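Superoxide dismutase [Mn], mitochondrial (Saccharomyces cerevisiae S288C, PDB 4F6E) catalyses the dismutation of superoxide radicals to hydrogen peroxide and dioxygen at a manganese centre in each subunit, protecting mitochondria from oxidative damage. Local coordinates at the manganese (II) ion site. Coordinates in Å, arbitrary orientation; residue numbers count along the deposited sequence, not the author numbering. Chains: chain A/B, Superoxide dismutase [Mn], mitochondrial.

The manganese (II) ion site. Residues chain A 26, 77, 81, 133, 154, 168, 170, 172-173; chain B 171. With MN (manganese (II) ion), chain C.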
ATOM      1  N   HIS A  26      22.767   5.134 -14.618  1.00  9.58           N
ATOM      2  CA  HIS A  26      22.055   5.344 -13.375  1.00 10.60           C
ATOM      3  C   HIS A  26      21.939   6.840 -13.069  1.00 11.20           C
ATOM      4  O   HIS A  26      20.893   7.313 -12.616  1.00 10.24           O
ATOM      5  CB  HIS A  26      22.791   4.591 -12.257  1.00  7.40           C
ATOM      6  CG  HIS A  26      21.935   4.275 -11.081  1.00  8.05           C
ATOM      7  ND1 HIS A  26      22.394   3.554 -10.000  1.00  8.11           N
ATOM      8  CD2 HIS A  26      20.635   4.552 -10.829  1.00  9.22           C
ATOM      9  CE1 HIS A  26      21.422   3.430  -9.117  1.00  8.75           C
ATOM     10  NE2 HIS A  26      20.347   4.028  -9.595  1.00 10.17           N
ATOM     11  N   GLY A  77      12.717   9.814  -5.791  1.00  9.95           N
ATOM     12  CA  GLY A  77      13.778   9.391  -6.687  1.00 11.38           C
ATOM     13  C   GLY A  77      14.933  10.383  -6.687  1.00  9.82           C
ATOM     14  O   GLY A  77      16.113  10.002  -6.691  1.00 12.25           O
ATOM     15  N   HIS A  81      18.543   9.092  -4.694  1.00 10.32           N
ATOM     16  CA  HIS A  81      19.767   8.996  -5.491  1.00  8.85           C
ATOM     17  C   HIS A  81      20.822   9.980  -5.042  1.00  9.28           C
ATOM     18  O   HIS A  81      22.011   9.660  -5.068  1.00  9.58           O
ATOM     19  CB  HIS A  81      19.491   9.084  -6.995  1.00  9.22           C
ATOM     20  CG  HIS A  81      18.784   7.884  -7.520  1.00  9.75           C
ATOM     21  ND1 HIS A  81      17.415   7.736  -7.443  1.00  9.51           N
ATOM     22  CD2 HIS A  81      19.264   6.735  -8.045  1.00  8.19           C
ATOM     23  CE1 HIS A  81      17.079   6.562  -7.945  1.00  8.25           C
ATOM     24  NE2 HIS A  81      18.182   5.938  -8.317  1.00  9.56           N
ATOM     25  N   TRP A 133      14.541   0.090  -1.615  1.00  6.19           N
ATOM     26  CA  TRP A 133      15.774   0.545  -0.977  1.00  7.14           C
ATOM     27  C   TRP A 133      15.878  -0.081   0.390  1.00  7.56           C
ATOM     28  O   TRP A 133      14.869  -0.445   0.995  1.00  9.44           O
ATOM     29  CB  TRP A 133      15.717   2.075  -0.741  1.00  6.50           C
ATOM     30  CG  TRP A 133      15.753   2.875  -2.006  1.00  7.09           C
ATOM     31  CD1 TRP A 133      14.712   3.098  -2.869  1.00  8.64           C
ATOM     32  CD2 TRP A 133      16.904   3.499  -2.596  1.00  6.16           C
ATOM     33  NE1 TRP A 133      15.145   3.835  -3.944  1.00  8.57           N
ATOM     34  CE2 TRP A 133      16.480   4.104  -3.800  1.00  8.02           C
ATOM     35  CE3 TRP A 133      18.240   3.646  -2.200  1.00  8.82           C
ATOM     36  CZ2 TRP A 133      17.353   4.822  -4.628  1.00  9.64           C
ATOM     37  CZ3 TRP A 133      19.107   4.357  -3.028  1.00  9.31           C
ATOM     38  CH2 TRP A 133      18.658   4.938  -4.223  1.00  9.12           C
ATOM     39  N   GLN A 154      10.139   4.539  -4.824  1.00  8.84           N
ATOM     40  CA  GLN A 154      10.959   5.669  -4.398  1.00  9.70           C
ATOM     41  C   GLN A 154      10.478   6.276  -3.085  1.00  8.61           C
ATOM     42  O   GLN A 154      10.749   7.445  -2.790  1.00 10.55           O
ATOM     43  CB  GLN A 154      11.105   6.734  -5.502  1.00 11.33           C
ATOM     44  CG  GLN A 154      11.831   6.246  -6.756  1.00  8.56           C
ATOM     45  CD  GLN A 154      13.259   5.773  -6.494  1.00  9.33           C
ATOM     46  OE1 GLN A 154      13.837   6.021  -5.428  1.00  8.98           O
ATOM     47  NE2 GLN A 154      13.836   5.090  -7.479  1.00 11.15           N
ATOM     48  N   ASP A 168      20.489   1.123  -2.994  1.00  6.50           N
ATOM     49  CA  ASP A 168      19.477   0.976  -4.036  1.00  6.60           C
ATOM     50  C   ASP A 168      19.302  -0.497  -4.407  1.00  9.61           C
ATOM     51  O   ASP A 168      20.271  -1.162  -4.769  1.00  7.86           O
ATOM     52  CB  ASP A 168      19.942   1.779  -5.253  1.00  8.25           C
ATOM     53  CG  ASP A 168      18.870   1.983  -6.288  1.00 11.86           C
ATOM     54  OD1 ASP A 168      17.725   1.502  -6.144  1.00  9.19           O
ATOM     55  OD2 ASP A 168      19.221   2.639  -7.281  1.00  8.85           O
ATOM     56  N   TRP A 170      16.706  -1.371  -6.661  1.00  5.70           N
ATOM     57  CA  TRP A 170      16.055  -1.463  -7.975  1.00  7.50           C
ATOM     58  C   TRP A 170      16.939  -2.267  -8.907  1.00  7.20           C
ATOM     59  O   TRP A 170      18.167  -2.210  -8.822  1.00  8.31           O
ATOM     60  CB  TRP A 170      15.846  -0.081  -8.589  1.00  7.78           C
ATOM     61  CG  TRP A 170      14.688   0.700  -8.052  1.00  8.38           C
ATOM     62  CD1 TRP A 170      14.466   1.059  -6.748  1.00  8.09           C
ATOM     63  CD2 TRP A 170      13.617   1.262  -8.815  1.00  7.19           C
ATOM     64  NE1 TRP A 170      13.305   1.805  -6.660  1.00  9.40           N
ATOM     65  CE2 TRP A 170      12.772   1.944  -7.915  1.00  7.53           C
ATOM     66  CE3 TRP A 170      13.285   1.243 -10.170  1.00  8.57           C
ATOM     67  CZ2 TRP A 170      11.611   2.606  -8.329  1.00  8.62           C
ATOM     68  CZ3 TRP A 170      12.136   1.893 -10.576  1.00  9.18           C
ATOM     69  CH2 TRP A 170      11.317   2.571  -9.663  1.00 10.04           C
ATOM     70  N   HIS A 172      17.679  -1.821 -11.945  1.00  9.04           N
ATOM     71  CA  HIS A 172      18.595  -1.006 -12.761  1.00  8.86           C
ATOM     72  C   HIS A 172      19.896  -0.681 -12.031  1.00 10.46           C
ATOM     73  O   HIS A 172      20.846  -0.237 -12.656  1.00 12.24           O
ATOM     74  CB  HIS A 172      17.951   0.285 -13.282  1.00  6.86           C
ATOM     75  CG  HIS A 172      17.591   1.272 -12.213  1.00  7.72           C
ATOM     76  ND1 HIS A 172      16.299   1.710 -12.024  1.00  9.75           N
ATOM     77  CD2 HIS A 172      18.354   1.944 -11.320  1.00  9.49           C
ATOM     78  CE1 HIS A 172      16.274   2.591 -11.040  1.00 10.15           C
ATOM     79  NE2 HIS A 172      17.508   2.746 -10.592  1.00  7.95           N
ATOM     80  N   ALA A 173      19.930  -0.886 -10.714  1.00  7.56           N
ATOM     81  CA  ALA A 173      21.152  -0.603  -9.965  1.00  8.49           C
ATOM     82  C   ALA A 173      22.230  -1.667 -10.159  1.00  9.06           C
ATOM     83  O   ALA A 173      23.389  -1.430  -9.821  1.00  8.55           O
ATOM     84  CB  ALA A 173      20.845  -0.401  -8.457  1.00  7.17           C
TER
ATOM     85  N   GLU B 171      11.935  -4.317 -14.482  1.00  7.87           N
ATOM     86  CA  GLU B 171      13.132  -3.984 -15.240  1.00  8.61           C
ATOM     87  C   GLU B 171      13.846  -5.222 -15.806  1.00  9.70           C
ATOM     88  O   GLU B 171      14.405  -5.159 -16.901  1.00 10.48           O
ATOM     89  CB  GLU B 171      14.078  -3.103 -14.401  1.00  8.46           C
ATOM     90  CG  GLU B 171      13.456  -1.732 -14.113  1.00  8.26           C
ATOM     91  CD  GLU B 171      14.342  -0.801 -13.287  1.00  9.06           C
ATOM     92  OE1 GLU B 171      14.895  -1.258 -12.265  1.00  9.76           O
ATOM     93  OE2 GLU B 171      14.461   0.387 -13.676  1.00 11.36           O
TER
HETATM   94 MN    MN C 301      18.241   3.771  -8.770  1.00  9.87          MN
HETATM   95  O   HOH W   1      16.190   3.402  -7.630  1.00 10.97           O
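The catalytic manganese of this Fe/Mn-family superoxide dismutase sits in a near trigonal bipyramid. A:His81, A:His172 and A:Asp168 form the equator, while the A:His26 ring and water 1 lie at opposite apices, the A:His26 NE2–MN bond measuring 2.3 Å. Carboxylate oxygen OD2 of A:Asp168 makes the shortest bond to MN, 2.1 Å; CG, anti to the backbone N (chi1 -167°), carries the carboxylate to the metal, and the other oxygen, OD1, lies 2.9 Å from the oxygen of water 1. OD1 also accepts the backbone N-H of A:Trp170, which comes from above the carboxylate plane. Across the water, the amide NE2 of A:Gln154 makes a hydrogen bond to it, 2.9 Å from the water oxygen and fairly straight (152° at H). The indole face of A:Trp170 covers both this amide nitrogen and the water near its rim, whereas the indole NE1 of A:Trp133 binds A:Gln154 OE1 from above the carbonyl plane, which may help to orient the amide. A:Trp133 also places CZ2 over one face of the A:His81 imidazole, whose rotation is fixed by an in-plane ND1 bond of 2.7 Å to the lone pair of the A:Gly77 carbonyl O. A:His172 takes the crowded chi1 position (66°), CG between the backbone N and the carbonyl carbon, and CB of A:Trp170 packs on its ring face. B:Glu171 reaches across the dimer interface with an extended chain, linking the neighbouring subunit to the metal's second shell; if ionised, its carboxylate, steeply turned against the A:His172 ring, could make that histidine a stronger donor to manganese. B:Glu171 OE1 meets the A:His172 backbone N from above the carboxylate plane, while OE2 directs its syn lone pair to A:His172 ND1 at 2.8 Å, within the imidazole plane.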